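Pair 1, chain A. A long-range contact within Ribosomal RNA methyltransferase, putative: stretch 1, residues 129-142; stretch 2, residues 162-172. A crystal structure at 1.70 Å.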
# COMPACT_ATOMS: atom_id res chain seq x y z
N SER A 129 -2.33 -7.44 12.89
CA SER A 129 -2.67 -6.56 11.78
C SER A 129 -2.22 -5.13 12.06
O SER A 129 -1.75 -4.44 11.15
CB SER A 129 -4.18 -6.59 11.51
OG SER A 129 -4.57 -5.73 10.44
N CYS A 130 -2.42 -4.68 13.29
CA CYS A 130 -1.94 -3.35 13.70
C CYS A 130 -0.44 -3.24 13.52
O CYS A 130 0.09 -2.24 13.01
CB CYS A 130 -2.32 -3.10 15.16
SG CYS A 130 -4.08 -2.78 15.32
N GLU A 131 0.26 -4.30 13.93
CA GLU A 131 1.72 -4.32 13.88
C GLU A 131 2.19 -4.19 12.43
O GLU A 131 3.08 -3.40 12.14
CB GLU A 131 2.30 -5.59 14.52
CG GLU A 131 3.84 -5.61 14.42
CD GLU A 131 4.50 -6.85 15.07
OE1 GLU A 131 4.00 -7.98 14.87
OE2 GLU A 131 5.54 -6.66 15.75
N LEU A 132 1.56 -4.95 11.52
CA LEU A 132 1.88 -4.90 10.10
C LEU A 132 1.57 -3.51 9.55
O LEU A 132 2.35 -2.95 8.78
CB LEU A 132 1.11 -5.97 9.33
CG LEU A 132 1.33 -5.95 7.80
CD1 LEU A 132 2.82 -6.03 7.45
CD2 LEU A 132 0.58 -7.10 7.18
N THR A 133 0.42 -2.97 9.94
CA THR A 133 0.01 -1.65 9.48
C THR A 133 1.02 -0.57 9.92
O THR A 133 1.37 0.32 9.16
CB THR A 133 -1.40 -1.32 9.98
OG1 THR A 133 -2.31 -2.26 9.38
CG2 THR A 133 -1.80 0.08 9.54
N LEU A 134 1.50 -0.69 11.15
CA LEU A 134 2.51 0.23 11.65
C LEU A 134 3.82 0.07 10.85
O LEU A 134 4.41 1.08 10.51
CB LEU A 134 2.72 0.04 13.16
CG LEU A 134 1.57 0.58 14.01
CD1 LEU A 134 1.70 0.10 15.46
CD2 LEU A 134 1.55 2.12 13.94
N SER A 135 4.24 -1.16 10.54
CA SER A 135 5.47 -1.40 9.77
C SER A 135 5.37 -0.77 8.38
O SER A 135 6.28 -0.07 7.94
CB SER A 135 5.79 -2.91 9.63
OG SER A 135 6.15 -3.42 10.91
N ILE A 136 4.23 -1.00 7.73
CA ILE A 136 4.02 -0.47 6.39
C ILE A 136 3.95 1.06 6.46
O ILE A 136 4.52 1.73 5.61
CB ILE A 136 2.76 -1.05 5.73
CG1 ILE A 136 2.96 -2.55 5.44
CG2 ILE A 136 2.49 -0.35 4.40
CD1 ILE A 136 1.65 -3.27 5.16
N THR A 137 3.27 1.60 7.47
CA THR A 137 3.19 3.07 7.66
C THR A 137 4.57 3.73 7.88
O THR A 137 4.88 4.75 7.28
CB THR A 137 2.21 3.39 8.80
OG1 THR A 137 0.92 2.83 8.46
CG2 THR A 137 2.10 4.93 9.07
N HIS A 138 5.41 3.08 8.69
CA HIS A 138 6.76 3.56 8.92
C HIS A 138 7.58 3.60 7.63
O HIS A 138 8.32 4.55 7.40
CB HIS A 138 7.44 2.66 9.95
CG HIS A 138 8.81 3.12 10.33
ND1 HIS A 138 9.02 4.14 11.23
CD2 HIS A 138 10.03 2.71 9.91
CE1 HIS A 138 10.32 4.34 11.36
NE2 HIS A 138 10.95 3.49 10.56
N PHE A 139 7.44 2.56 6.81
CA PHE A 139 8.12 2.49 5.53
C PHE A 139 7.54 3.57 4.58
O PHE A 139 8.28 4.32 3.91
CB PHE A 139 7.96 1.07 4.97
CG PHE A 139 8.25 0.97 3.51
CD1 PHE A 139 9.55 0.84 3.07
CD2 PHE A 139 7.21 1.06 2.58
CE1 PHE A 139 9.83 0.75 1.72
CE2 PHE A 139 7.48 0.97 1.21
CZ PHE A 139 8.79 0.82 0.79
N MET A 140 6.22 3.69 4.57
CA MET A 140 5.51 4.69 3.73
C MET A 140 6.03 6.11 3.97
O MET A 140 6.32 6.87 3.02
CB MET A 140 3.98 4.59 3.98
CG MET A 140 3.14 5.78 3.35
SD MET A 140 3.17 7.28 4.22
CE MET A 140 2.36 6.84 5.75
N GLU A 141 6.17 6.48 5.24
CA GLU A 141 6.64 7.80 5.60
C GLU A 141 7.97 8.17 4.97
O GLU A 141 8.23 9.35 4.71
CB GLU A 141 6.82 7.88 7.11
CG GLU A 141 5.62 8.28 7.91
CD GLU A 141 6.08 8.90 9.21
OE1 GLU A 141 6.71 8.17 9.99
OE2 GLU A 141 5.87 10.13 9.42
N GLN A 142 8.82 7.17 4.76
CA GLN A 142 10.14 7.40 4.16
C GLN A 142 10.05 7.69 2.69
O GLN A 142 10.83 8.48 2.18
CB GLN A 142 11.04 6.18 4.38
CG GLN A 142 11.28 5.85 5.88
CD GLN A 142 11.91 4.48 6.08
OE1 GLN A 142 12.91 4.15 5.44
NE2 GLN A 142 11.30 3.67 6.92
N ASN A 162 -7.28 4.52 16.67
CA ASN A 162 -5.96 5.03 17.06
C ASN A 162 -5.06 5.23 15.84
O ASN A 162 -4.37 6.25 15.71
CB ASN A 162 -5.28 4.08 18.03
CG ASN A 162 -5.95 4.00 19.39
OD1 ASN A 162 -6.68 4.92 19.83
ND2 ASN A 162 -5.72 2.88 20.07
N LEU A 163 -5.06 4.24 14.95
CA LEU A 163 -4.22 4.29 13.75
C LEU A 163 -4.70 5.38 12.82
O LEU A 163 -3.90 6.13 12.23
CB LEU A 163 -4.22 2.94 13.05
CG LEU A 163 -3.44 1.86 13.82
CD1 LEU A 163 -3.29 0.61 12.99
CD2 LEU A 163 -2.08 2.36 14.21
N LYS A 164 -6.00 5.49 12.71
CA LYS A 164 -6.58 6.56 11.87
C LYS A 164 -6.11 7.93 12.37
O LYS A 164 -5.63 8.76 11.59
CB LYS A 164 -8.09 6.45 11.87
CG LYS A 164 -8.75 7.41 10.93
CD LYS A 164 -10.26 7.22 11.03
CE LYS A 164 -10.98 8.13 10.10
NZ LYS A 164 -12.44 7.78 10.12
N THR A 165 -6.17 8.14 13.69
CA THR A 165 -5.76 9.41 14.29
C THR A 165 -4.28 9.67 14.09
O THR A 165 -3.84 10.79 13.80
CB THR A 165 -6.14 9.45 15.76
OG1 THR A 165 -7.57 9.44 15.84
CG2 THR A 165 -5.58 10.69 16.44
N TYR A 166 -3.50 8.61 14.19
CA TYR A 166 -2.09 8.73 13.96
C TYR A 166 -1.83 9.22 12.52
O TYR A 166 -1.02 10.12 12.28
CB TYR A 166 -1.42 7.38 14.21
CG TYR A 166 0.07 7.42 14.03
CD1 TYR A 166 0.87 8.28 14.77
CD2 TYR A 166 0.68 6.56 13.11
CE1 TYR A 166 2.27 8.30 14.59
CE2 TYR A 166 2.06 6.57 12.94
CZ TYR A 166 2.84 7.44 13.67
OH TYR A 166 4.20 7.42 13.46
N LEU A 167 -2.54 8.64 11.56
CA LEU A 167 -2.36 9.01 10.15
C LEU A 167 -2.81 10.45 9.86
O LEU A 167 -2.22 11.12 9.03
CB LEU A 167 -3.08 8.01 9.24
CG LEU A 167 -2.38 6.65 9.20
CD1 LEU A 167 -3.31 5.57 8.70
CD2 LEU A 167 -1.10 6.66 8.34
N LYS A 168 -3.84 10.90 10.58
CA LYS A 168 -4.34 12.27 10.48
C LYS A 168 -3.29 13.27 10.91
O LYS A 168 -3.38 14.46 10.62
CB LYS A 168 -5.59 12.45 11.33
CG LYS A 168 -6.83 11.83 10.72
CD LYS A 168 -8.04 12.06 11.59
CE LYS A 168 -9.29 11.53 10.91
NZ LYS A 168 -10.48 11.89 11.74
N GLY A 169 -2.26 12.78 11.60
CA GLY A 169 -1.13 13.60 11.94
C GLY A 169 -0.14 13.81 10.80
O GLY A 169 0.78 14.61 10.93
N MET A 170 -0.32 13.11 9.69
CA MET A 170 0.60 13.32 8.58
C MET A 170 -0.05 13.54 7.21
O MET A 170 0.65 13.86 6.26
CB MET A 170 1.70 12.26 8.56
CG MET A 170 1.28 10.86 8.33
SD MET A 170 2.62 9.75 8.89
CE MET A 170 1.86 8.97 10.29
N PHE A 171 -1.36 13.35 7.14
CA PHE A 171 -2.13 13.58 5.92
C PHE A 171 -3.22 14.62 6.16
O PHE A 171 -3.78 14.72 7.25
CB PHE A 171 -2.82 12.29 5.46
CG PHE A 171 -1.88 11.27 4.92
CD1 PHE A 171 -1.60 11.21 3.56
CD2 PHE A 171 -1.25 10.37 5.80
CE1 PHE A 171 -0.73 10.26 3.07
CE2 PHE A 171 -0.37 9.40 5.31
CZ PHE A 171 -0.10 9.34 3.93
N GLN A 172 -3.56 15.35 5.11
CA GLN A 172 -4.65 16.29 5.23
C GLN A 172 -5.94 15.61 5.66
O GLN A 172 -6.62 16.12 6.55
CB GLN A 172 -4.86 17.04 3.94
CG GLN A 172 -5.92 18.13 4.08
CD GLN A 172 -6.36 18.62 2.74
OE1 GLN A 172 -5.71 18.34 1.75
NE2 GLN A 172 -7.50 19.32 2.69
O HOH W 1 5.41 5.59 11.51

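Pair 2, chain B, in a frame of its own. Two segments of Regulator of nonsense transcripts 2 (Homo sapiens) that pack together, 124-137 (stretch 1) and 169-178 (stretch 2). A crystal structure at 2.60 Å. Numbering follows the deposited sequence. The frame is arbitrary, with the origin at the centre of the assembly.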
# COMPACT_ATOMS: atom_id res chain seq x y z
N LEU B 124 11.30 0.76 -14.92
CA LEU B 124 10.68 0.82 -13.58
C LEU B 124 10.18 -0.56 -13.17
O LEU B 124 10.50 -1.06 -12.08
CB LEU B 124 9.54 1.84 -13.54
CG LEU B 124 8.96 2.16 -12.16
CD1 LEU B 124 9.97 2.92 -11.31
CD2 LEU B 124 7.66 2.96 -12.26
N LEU B 125 9.40 -1.18 -14.05
CA LEU B 125 8.89 -2.52 -13.80
C LEU B 125 10.04 -3.47 -13.53
O LEU B 125 10.07 -4.12 -12.49
CB LEU B 125 8.09 -3.02 -15.01
CG LEU B 125 7.58 -4.46 -14.96
CD1 LEU B 125 6.62 -4.64 -13.80
CD2 LEU B 125 6.93 -4.82 -16.29
N GLN B 126 10.99 -3.52 -14.45
CA GLN B 126 12.08 -4.49 -14.37
C GLN B 126 12.86 -4.31 -13.06
O GLN B 126 13.15 -5.29 -12.37
CB GLN B 126 12.98 -4.38 -15.60
CG GLN B 126 14.07 -5.44 -15.69
CD GLN B 126 15.46 -4.89 -15.39
OE1 GLN B 126 16.23 -5.65 -14.60
NE2 GLN B 126 15.84 -3.82 -15.86
N VAL B 127 13.14 -3.07 -12.70
CA VAL B 127 13.89 -2.78 -11.47
C VAL B 127 13.11 -3.08 -10.19
O VAL B 127 13.71 -3.43 -9.17
CB VAL B 127 14.38 -1.32 -11.44
CG1 VAL B 127 15.18 -1.05 -10.17
CG2 VAL B 127 15.22 -1.02 -12.66
N TRP B 128 11.78 -2.94 -10.22
CA TRP B 128 10.94 -3.41 -9.11
C TRP B 128 11.01 -4.91 -8.96
O TRP B 128 11.05 -5.42 -7.84
CB TRP B 128 9.47 -3.01 -9.29
CG TRP B 128 9.12 -1.64 -8.77
CD1 TRP B 128 8.63 -0.56 -9.49
CD2 TRP B 128 9.21 -1.17 -7.39
NE1 TRP B 128 8.42 0.52 -8.67
CE2 TRP B 128 8.75 0.22 -7.41
CE3 TRP B 128 9.61 -1.73 -6.20
CZ2 TRP B 128 8.70 0.99 -6.26
CZ3 TRP B 128 9.56 -0.95 -5.04
CH2 TRP B 128 9.12 0.39 -5.07
N LYS B 129 11.01 -5.64 -10.07
CA LYS B 129 11.11 -7.10 -10.01
C LYS B 129 12.43 -7.54 -9.37
O LYS B 129 12.43 -8.36 -8.45
CB LYS B 129 10.95 -7.72 -11.39
CG LYS B 129 9.51 -7.91 -11.84
CD LYS B 129 9.48 -8.50 -13.24
CE LYS B 129 8.08 -8.59 -13.81
NZ LYS B 129 8.13 -8.64 -15.30
N LYS B 130 13.54 -6.99 -9.86
CA LYS B 130 14.85 -7.27 -9.26
C LYS B 130 14.82 -6.95 -7.77
O LYS B 130 15.32 -7.73 -6.94
CB LYS B 130 15.97 -6.44 -9.92
CG LYS B 130 16.20 -6.71 -11.40
CD LYS B 130 16.82 -8.08 -11.66
CE LYS B 130 16.94 -8.36 -13.15
NZ LYS B 130 17.30 -9.78 -13.43
N HIS B 131 14.24 -5.81 -7.42
CA HIS B 131 14.18 -5.38 -6.03
C HIS B 131 13.46 -6.37 -5.15
O HIS B 131 13.87 -6.59 -4.01
CB HIS B 131 13.54 -3.99 -5.94
CG HIS B 131 13.48 -3.43 -4.54
ND1 HIS B 131 14.39 -2.57 -4.06
CD2 HIS B 131 12.53 -3.61 -3.52
CE1 HIS B 131 14.06 -2.22 -2.80
NE2 HIS B 131 12.92 -2.86 -2.47
N PHE B 132 12.39 -6.98 -5.66
CA PHE B 132 11.70 -8.04 -4.91
C PHE B 132 12.45 -9.37 -4.97
O PHE B 132 12.13 -10.28 -4.21
CB PHE B 132 10.25 -8.21 -5.38
CG PHE B 132 9.37 -7.02 -5.09
CD1 PHE B 132 9.25 -6.54 -3.80
CD2 PHE B 132 8.68 -6.39 -6.11
CE1 PHE B 132 8.45 -5.44 -3.53
CE2 PHE B 132 7.88 -5.29 -5.85
CZ PHE B 132 7.76 -4.82 -4.56
N GLU B 133 13.43 -9.49 -5.87
CA GLU B 133 14.38 -10.61 -5.83
C GLU B 133 15.30 -10.42 -4.63
O GLU B 133 15.32 -11.25 -3.72
CB GLU B 133 15.22 -10.67 -7.11
CG GLU B 133 15.31 -12.06 -7.69
CD GLU B 133 14.05 -12.43 -8.43
OE1 GLU B 133 13.84 -11.91 -9.55
OE2 GLU B 133 13.25 -13.23 -7.89
N ALA B 134 16.04 -9.31 -4.62
CA ALA B 134 16.97 -9.01 -3.54
C ALA B 134 16.36 -9.23 -2.16
O ALA B 134 17.03 -9.73 -1.27
CB ALA B 134 17.47 -7.58 -3.68
N ARG B 135 15.10 -8.85 -1.99
CA ARG B 135 14.40 -9.03 -0.71
C ARG B 135 14.26 -10.49 -0.32
O ARG B 135 14.54 -10.85 0.82
CB ARG B 135 13.00 -8.43 -0.76
CG ARG B 135 12.95 -6.92 -0.59
CD ARG B 135 11.67 -6.48 0.11
NE ARG B 135 11.70 -5.07 0.47
CZ ARG B 135 12.44 -4.54 1.44
NH1 ARG B 135 13.24 -5.30 2.19
NH2 ARG B 135 12.38 -3.24 1.68
N LYS B 136 13.82 -11.32 -1.26
CA LYS B 136 13.45 -12.72 -0.98
C LYS B 136 14.52 -13.57 -0.27
O LYS B 136 14.17 -14.50 0.46
CB LYS B 136 12.98 -13.43 -2.27
CG LYS B 136 11.48 -13.34 -2.49
CD LYS B 136 11.06 -13.54 -3.95
CE LYS B 136 9.55 -13.41 -4.11
NZ LYS B 136 9.13 -12.83 -5.42
N GLU B 137 15.80 -13.26 -0.46
CA GLU B 137 16.89 -14.02 0.18
C GLU B 137 17.76 -13.21 1.16
O GLU B 137 18.48 -13.80 1.98
CB GLU B 137 17.74 -14.71 -0.90
CG GLU B 137 17.06 -15.97 -1.44
CD GLU B 137 17.39 -16.27 -2.89
OE1 GLU B 137 18.56 -16.09 -3.28
OE2 GLU B 137 16.48 -16.71 -3.63
N SER B 169 -0.23 -8.47 -12.01
CA SER B 169 0.61 -9.65 -11.84
C SER B 169 1.69 -9.41 -10.78
O SER B 169 1.87 -10.23 -9.89
CB SER B 169 1.25 -10.03 -13.17
OG SER B 169 2.29 -10.96 -12.98
N LEU B 170 2.38 -8.29 -10.87
CA LEU B 170 3.41 -7.96 -9.90
C LEU B 170 2.86 -7.82 -8.48
O LEU B 170 3.48 -8.30 -7.53
CB LEU B 170 4.12 -6.68 -10.30
CG LEU B 170 5.38 -6.37 -9.50
CD1 LEU B 170 6.53 -7.24 -10.00
CD2 LEU B 170 5.73 -4.89 -9.59
N ILE B 171 1.70 -7.18 -8.32
CA ILE B 171 1.07 -7.03 -7.00
C ILE B 171 0.60 -8.38 -6.46
O ILE B 171 0.83 -8.71 -5.30
CB ILE B 171 -0.14 -6.07 -7.03
CG1 ILE B 171 0.27 -4.65 -7.43
CG2 ILE B 171 -0.82 -5.99 -5.67
CD1 ILE B 171 -0.89 -3.84 -7.96
N TYR B 172 -0.05 -9.17 -7.31
CA TYR B 172 -0.51 -10.50 -6.93
C TYR B 172 0.64 -11.32 -6.36
O TYR B 172 0.53 -11.92 -5.30
CB TYR B 172 -1.14 -11.24 -8.12
CG TYR B 172 -1.96 -12.46 -7.73
CD1 TYR B 172 -3.25 -12.31 -7.24
CD2 TYR B 172 -1.44 -13.75 -7.86
CE1 TYR B 172 -4.01 -13.42 -6.88
CE2 TYR B 172 -2.20 -14.86 -7.50
CZ TYR B 172 -3.48 -14.69 -7.01
OH TYR B 172 -4.26 -15.77 -6.65
N GLU B 173 1.76 -11.31 -7.08
CA GLU B 173 2.98 -11.99 -6.64
C GLU B 173 3.38 -11.62 -5.22
O GLU B 173 3.61 -12.50 -4.40
CB GLU B 173 4.15 -11.66 -7.57
CG GLU B 173 4.57 -12.79 -8.50
CD GLU B 173 6.05 -12.74 -8.83
OE1 GLU B 173 6.57 -11.63 -9.12
OE2 GLU B 173 6.71 -13.80 -8.78
N GLN B 174 3.46 -10.33 -4.93
CA GLN B 174 3.96 -9.89 -3.63
C GLN B 174 2.94 -10.17 -2.54
O GLN B 174 3.32 -10.42 -1.40
CB GLN B 174 4.34 -8.41 -3.63
CG GLN B 174 5.27 -7.99 -4.76
CD GLN B 174 6.37 -8.99 -5.06
OE1 GLN B 174 6.52 -9.45 -6.20
NE2 GLN B 174 7.13 -9.35 -4.04
N LEU B 175 1.66 -10.13 -2.88
CA LEU B 175 0.60 -10.46 -1.92
C LEU B 175 0.64 -11.93 -1.52
O LEU B 175 0.52 -12.26 -0.34
CB LEU B 175 -0.80 -10.12 -2.46
CG LEU B 175 -1.56 -8.92 -1.88
CD1 LEU B 175 -3.06 -9.15 -2.04
CD2 LEU B 175 -1.24 -8.66 -0.42
N LYS B 176 0.78 -12.80 -2.51
CA LYS B 176 0.95 -14.24 -2.27
C LYS B 176 1.99 -14.50 -1.18
O LYS B 176 1.76 -15.33 -0.31
CB LYS B 176 1.33 -14.99 -3.55
CG LYS B 176 0.23 -15.87 -4.13
CD LYS B 176 0.79 -16.95 -5.06
CE LYS B 176 -0.16 -18.14 -5.18
NZ LYS B 176 0.54 -19.40 -5.55
N ASN B 177 3.11 -13.80 -1.24
CA ASN B 177 4.19 -14.00 -0.27
C ASN B 177 3.77 -13.64 1.14
O ASN B 177 4.08 -14.36 2.10
CB ASN B 177 5.44 -13.21 -0.67
CG ASN B 177 6.04 -13.69 -1.97
OD1 ASN B 177 6.82 -12.98 -2.60
ND2 ASN B 177 5.67 -14.89 -2.40
N ILE B 178 3.06 -12.53 1.27
CA ILE B 178 2.52 -12.10 2.55
C ILE B 178 1.54 -13.14 3.11
O ILE B 178 1.63 -13.52 4.28
CB ILE B 178 1.83 -10.73 2.44
CG1 ILE B 178 2.87 -9.60 2.46
CG2 ILE B 178 0.83 -10.56 3.57
CD1 ILE B 178 3.56 -9.35 1.14

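Two helices that run side by side at a wide spacing leave a gap that side chains must fill, and the same backbone frame can be filled in quite different ways. Pairs 1 and 2 illustrate this. In each, the helix axes approach to 11.7 Å and their N-to-C directions differ by 10°, so the segments are nearly parallel; 14 central residues superpose with an RMSD of 0.5 Å. The match extends even to M170(A) and N177(B), although the former lies in a loop and the latter in a helix.

One position is solved almost identically. L163(A) and L170(B) both point toward the partner helix and bury more surface than any other residue of their pairs, yet reach their places through different rotamers, m,t in pair 1 and t,p in pair 2. L170(B) is a knob among L125(B), W128(B), K129(B) and F132(B). L163(A) touches three of the matching positions: its CD1 lies 4.2 Å from SG of C130(A) and 3.8 Å from CG2 of T133(A), while its CD2 lies 3.6 Å from CD2 of L134(A). Where pair 1 has L134(A), pair 2 uses the aliphatic part of a lysine, with CG of K129(B) 3.6 Å from CD1 of L170(B). At the T133(A) position, W128(B) starts toward the partner but its end leads away, so its CB makes the contact, 4.2 Å from CD2 of L170(B).

The next level shows the sharpest exchange. T137(A) is small and L167(A) apolar; CG2 of the threonine meets CD2 of the leucine at 3.7 Å, while its OG1 is satisfied within its own helix by a 2.6 Å hydrogen bond to O of T133(A). In pair 2 the large residue is on the first helix: F132(B) offers a ring face to Q174(B), whose CG sits 3.9 Å from the ring centroid in a CH-pi contact.

Farther along, E141(A) and K136(B) begin sideways but bring their ends nearer the partner. OE2 of E141(A) approaches SD of M170(A) at 3.3 Å, and a water links its OE1 with OH of Y166(A). The matched lysine places CE 3.1 Å from OD1 of N177(B); its NZ remains 4.3 Å from OE2 of E173(B), beyond a salt bridge. M140(A) adds an apolar contact, CE to CE2 of F171(A) at 3.8 Å, whereas the matched R135(B) does not touch stretch 2. With no direct hydrogen bond across either pair, packing dominates both.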